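PDB 1VK8: hypothetical protein TM0486 from Thermotoga maritima, which probably binds thiamin and takes part in the cell's response to oxidative conditions, as a member of the thiamine-binding (MTH1187-YkoF) family. Local coordinates for residues Val34-Trp45 with Arg68-Phe79. Sequence-based numbering, arbitrary orientation.
Sequences VIDRAIEKISSW and RVKELARYLEQF
The two antiparallel helices that lie side by side on the sheet of this ferredoxin-like alpha/beta fold, with the residues just past their C-terminal ends, meet where Trp45 and Arg68, Lys41 and Tyr75, and Arg37 and Phe79 pair off. Their segment axes approach to 10.4 Å at 148°. No direct hydrogen bond joins the two segments; side-chain packing, much of it onto rings, a cation-pi contact and bridging waters do. At one end the Trp45 indole is sandwiched: Ile42 CA lies over one face, and Arg68 CB over the centre of the other, 3.4 Å from Trp45 CE2. A bend at chi2 lays the Arg68 chain along the indole, and its guanidinium plane ends only 10° from that of the ring. Water 2 joins Trp45 NE1 to Arg68 O, and water 3, at the guanidinium edge, accepts from Arg68 NE at 2.7 Å and donates to Trp45 O, which would help hold the guanidinium flat along the indole. Arg68 NH1 also forms a salt bridge with Glu71 OE1, though the hydrogen bond within it is weak. Midway, Lys41 leaves its helix with CG anti to the backbone N, then folds at chi2 and chi3 so that CE sits 3.4 Å from the Tyr75 ring centroid, in a CH-pi contact. Its NZ makes a cation-pi contact with the same face, 19° off the normal. Phe79 CE2 approaches the other face of Tyr75, while Phe79 offers a face of its own to Arg37 CG, 3.7 Å from Phe79 CE2. Nearer the sheet the contact is aliphatic, with Ala38 CB 4.0 Å from Leu76 CD2 and Leu72 CD2 beside Ile42. Beneath this layer, Trp45 packs on Ile20 and Val58, Leu76 on Val22 and Phe83, and Val69 on Leu85 and Leu87, seating the pair on strands 16-24, 56-60 and 82-92.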
# COMPACT_ATOMS: atom_id res chain seq x y z
N VAL C 34 -1.23 -1.24 20.32
CA VAL C 34 -1.67 -2.15 19.26
C VAL C 34 -0.48 -2.59 18.38
O VAL C 34 -0.33 -3.77 18.09
CB VAL C 34 -2.71 -1.50 18.35
CG1 VAL C 34 -3.15 -2.47 17.27
CG2 VAL C 34 -3.90 -0.95 19.15
N ILE C 35 0.34 -1.63 17.96
CA ILE C 35 1.47 -1.92 17.09
C ILE C 35 2.51 -2.77 17.78
O ILE C 35 3.08 -3.66 17.16
CB ILE C 35 2.10 -0.61 16.55
CG1 ILE C 35 1.08 0.19 15.74
CG2 ILE C 35 3.32 -0.93 15.68
CD1 ILE C 35 0.43 -0.57 14.67
N ASP C 36 2.74 -2.49 19.06
CA ASP C 36 3.64 -3.28 19.88
C ASP C 36 3.22 -4.75 19.95
O ASP C 36 4.07 -5.64 19.93
CB ASP C 36 3.68 -2.75 21.33
CG ASP C 36 4.43 -1.43 21.48
OD1 ASP C 36 4.92 -0.87 20.48
OD2 ASP C 36 4.57 -0.89 22.59
N ARG C 37 1.92 -4.99 20.11
CA ARG C 37 1.39 -6.36 20.22
C ARG C 37 1.54 -7.07 18.89
O ARG C 37 1.86 -8.24 18.86
CB ARG C 37 -0.09 -6.35 20.62
CG ARG C 37 -0.40 -5.76 22.00
CD ARG C 37 0.36 -6.35 23.17
NE ARG C 37 0.96 -5.28 23.98
CZ ARG C 37 2.27 -4.99 24.06
NH1 ARG C 37 3.20 -5.71 23.42
NH2 ARG C 37 2.65 -3.98 24.83
N ALA C 38 1.29 -6.35 17.81
CA ALA C 38 1.48 -6.86 16.47
C ALA C 38 2.92 -7.30 16.25
O ALA C 38 3.16 -8.43 15.83
CB ALA C 38 1.08 -5.84 15.47
N ILE C 39 3.86 -6.43 16.59
CA ILE C 39 5.29 -6.75 16.43
C ILE C 39 5.70 -7.92 17.30
O ILE C 39 6.36 -8.84 16.83
CB ILE C 39 6.19 -5.50 16.62
CG1 ILE C 39 5.88 -4.50 15.51
CG2 ILE C 39 7.70 -5.89 16.57
CD1 ILE C 39 6.35 -3.11 15.78
N GLU C 40 5.28 -7.92 18.57
CA GLU C 40 5.55 -9.02 19.46
C GLU C 40 4.99 -10.34 18.93
O GLU C 40 5.65 -11.39 18.98
CB GLU C 40 4.95 -8.69 20.83
CG GLU C 40 5.11 -9.74 21.91
CD GLU C 40 4.57 -9.26 23.26
OE1 GLU C 40 3.42 -8.74 23.32
OE2 GLU C 40 5.31 -9.40 24.26
N LYS C 41 3.77 -10.31 18.39
CA LYS C 41 3.19 -11.52 17.82
C LYS C 41 3.99 -11.99 16.60
O LYS C 41 4.28 -13.18 16.47
CB LYS C 41 1.71 -11.31 17.48
CG LYS C 41 1.03 -12.51 16.84
CD LYS C 41 0.98 -13.71 17.77
CE LYS C 41 -0.08 -13.59 18.83
NZ LYS C 41 -0.30 -14.89 19.51
N ILE C 42 4.31 -11.08 15.68
CA ILE C 42 5.12 -11.45 14.51
C ILE C 42 6.46 -12.12 14.91
O ILE C 42 6.89 -13.09 14.29
CB ILE C 42 5.35 -10.20 13.63
CG1 ILE C 42 4.04 -9.76 12.98
CG2 ILE C 42 6.37 -10.48 12.54
CD1 ILE C 42 4.07 -8.36 12.42
N SER C 43 7.10 -11.65 15.98
CA SER C 43 8.40 -12.16 16.44
C SER C 43 8.34 -13.60 16.98
O SER C 43 9.36 -14.28 17.06
CB SER C 43 8.99 -11.24 17.50
OG SER C 43 8.40 -11.45 18.77
N SER C 44 7.14 -14.03 17.36
CA SER C 44 6.90 -15.37 17.91
C SER C 44 6.80 -16.40 16.81
O SER C 44 6.75 -17.58 17.09
CB SER C 44 5.59 -15.39 18.72
OG SER C 44 4.46 -15.37 17.85
N TRP C 45 6.75 -15.97 15.56
CA TRP C 45 6.57 -16.90 14.45
C TRP C 45 7.82 -17.68 14.14
O TRP C 45 7.73 -18.65 13.39
CB TRP C 45 6.13 -16.19 13.17
CG TRP C 45 4.79 -15.48 13.26
CD1 TRP C 45 3.88 -15.56 14.26
CD2 TRP C 45 4.24 -14.61 12.27
NE1 TRP C 45 2.80 -14.76 13.97
CE2 TRP C 45 3.00 -14.15 12.76
CE3 TRP C 45 4.67 -14.15 11.02
CZ2 TRP C 45 2.20 -13.27 12.04
CZ3 TRP C 45 3.88 -13.27 10.30
CH2 TRP C 45 2.65 -12.85 10.82
N ARG C 68 -0.36 -17.48 9.44
CA ARG C 68 0.01 -16.65 10.58
C ARG C 68 -0.72 -15.32 10.57
O ARG C 68 -1.07 -14.80 11.63
CB ARG C 68 1.53 -16.42 10.63
CG ARG C 68 2.32 -17.67 10.89
CD ARG C 68 2.01 -18.31 12.17
NE ARG C 68 3.17 -19.05 12.66
CZ ARG C 68 3.26 -19.52 13.89
NH1 ARG C 68 2.27 -19.36 14.75
NH2 ARG C 68 4.34 -20.17 14.27
N VAL C 69 -0.95 -14.79 9.38
CA VAL C 69 -1.68 -13.54 9.25
C VAL C 69 -3.12 -13.74 9.73
O VAL C 69 -3.66 -12.87 10.38
CB VAL C 69 -1.60 -12.97 7.82
CG1 VAL C 69 -2.59 -11.86 7.62
CG2 VAL C 69 -0.17 -12.51 7.52
N LYS C 70 -3.74 -14.89 9.46
CA LYS C 70 -5.07 -15.19 10.00
C LYS C 70 -5.10 -15.08 11.53
O LYS C 70 -5.99 -14.47 12.11
CB LYS C 70 -5.58 -16.58 9.61
CG LYS C 70 -5.75 -16.87 8.14
CD LYS C 70 -6.21 -18.29 8.01
CE LYS C 70 -5.95 -18.87 6.68
NZ LYS C 70 -6.30 -20.31 6.75
N GLU C 71 -4.12 -15.71 12.16
CA GLU C 71 -3.97 -15.67 13.62
C GLU C 71 -3.68 -14.27 14.13
O GLU C 71 -4.21 -13.87 15.15
CB GLU C 71 -2.87 -16.64 14.07
CG GLU C 71 -3.23 -18.10 13.84
CD GLU C 71 -2.03 -19.05 13.87
OE1 GLU C 71 -0.90 -18.59 14.12
OE2 GLU C 71 -2.23 -20.26 13.64
N LEU C 72 -2.83 -13.53 13.42
CA LEU C 72 -2.52 -12.15 13.78
C LEU C 72 -3.77 -11.27 13.86
O LEU C 72 -3.97 -10.56 14.85
CB LEU C 72 -1.52 -11.53 12.79
CG LEU C 72 -1.14 -10.06 13.05
CD1 LEU C 72 -0.46 -9.93 14.38
CD2 LEU C 72 -0.26 -9.56 11.95
N ALA C 73 -4.62 -11.34 12.84
CA ALA C 73 -5.84 -10.53 12.79
C ALA C 73 -6.77 -10.85 13.97
O ALA C 73 -7.29 -9.94 14.63
CB ALA C 73 -6.55 -10.75 11.51
N ARG C 74 -6.97 -12.14 14.24
CA ARG C 74 -7.81 -12.55 15.36
C ARG C 74 -7.25 -12.05 16.65
O ARG C 74 -7.97 -11.61 17.51
CB ARG C 74 -7.91 -14.08 15.46
CG ARG C 74 -8.97 -14.79 14.63
CD ARG C 74 -9.80 -13.92 13.70
NE ARG C 74 -10.73 -14.74 12.91
CZ ARG C 74 -11.32 -14.34 11.78
NH1 ARG C 74 -11.08 -13.14 11.28
NH2 ARG C 74 -12.15 -15.16 11.14
N TYR C 75 -5.93 -12.16 16.79
CA TYR C 75 -5.24 -11.74 18.00
C TYR C 75 -5.44 -10.25 18.24
O TYR C 75 -5.70 -9.82 19.36
CB TYR C 75 -3.75 -12.07 17.85
CG TYR C 75 -2.90 -11.58 18.98
CD1 TYR C 75 -3.04 -12.13 20.26
CD2 TYR C 75 -1.96 -10.59 18.79
CE1 TYR C 75 -2.26 -11.68 21.29
CE2 TYR C 75 -1.17 -10.16 19.82
CZ TYR C 75 -1.34 -10.70 21.07
OH TYR C 75 -0.56 -10.25 22.09
N LEU C 76 -5.29 -9.46 17.18
CA LEU C 76 -5.36 -8.00 17.26
C LEU C 76 -6.75 -7.46 17.58
O LEU C 76 -6.86 -6.38 18.17
CB LEU C 76 -4.87 -7.34 15.98
CG LEU C 76 -3.36 -7.54 15.72
CD1 LEU C 76 -3.01 -6.93 14.38
CD2 LEU C 76 -2.55 -6.96 16.86
N GLU C 77 -7.80 -8.18 17.24
CA GLU C 77 -9.13 -7.68 17.55
C GLU C 77 -9.40 -7.50 19.04
O GLU C 77 -10.28 -6.75 19.39
CB GLU C 77 -10.28 -8.46 16.89
CG GLU C 77 -10.22 -9.96 16.90
CD GLU C 77 -11.52 -10.60 16.45
OE1 GLU C 77 -12.44 -9.88 16.01
OE2 GLU C 77 -11.63 -11.85 16.56
N GLN C 78 -8.64 -8.16 19.91
CA GLN C 78 -8.70 -7.89 21.36
C GLN C 78 -8.30 -6.44 21.68
O GLN C 78 -8.73 -5.89 22.67
CB GLN C 78 -7.71 -8.73 22.16
CG GLN C 78 -7.57 -10.20 21.85
CD GLN C 78 -6.30 -10.80 22.49
OE1 GLN C 78 -5.81 -10.31 23.52
NE2 GLN C 78 -5.78 -11.86 21.88
N PHE C 79 -7.39 -5.88 20.90
CA PHE C 79 -6.78 -4.58 21.19
C PHE C 79 -7.39 -3.41 20.40
O PHE C 79 -7.25 -2.23 20.78
CB PHE C 79 -5.29 -4.67 20.93
CG PHE C 79 -4.63 -5.82 21.64
CD1 PHE C 79 -4.65 -5.89 23.03
CD2 PHE C 79 -4.01 -6.84 20.91
CE1 PHE C 79 -4.06 -6.95 23.69
CE2 PHE C 79 -3.42 -7.89 21.55
CZ PHE C 79 -3.43 -7.96 22.95
O HOH W 1 4.14 -19.75 17.53
O HOH W 2 -0.02 -14.83 14.31
O HOH W 3 5.61 -19.65 11.81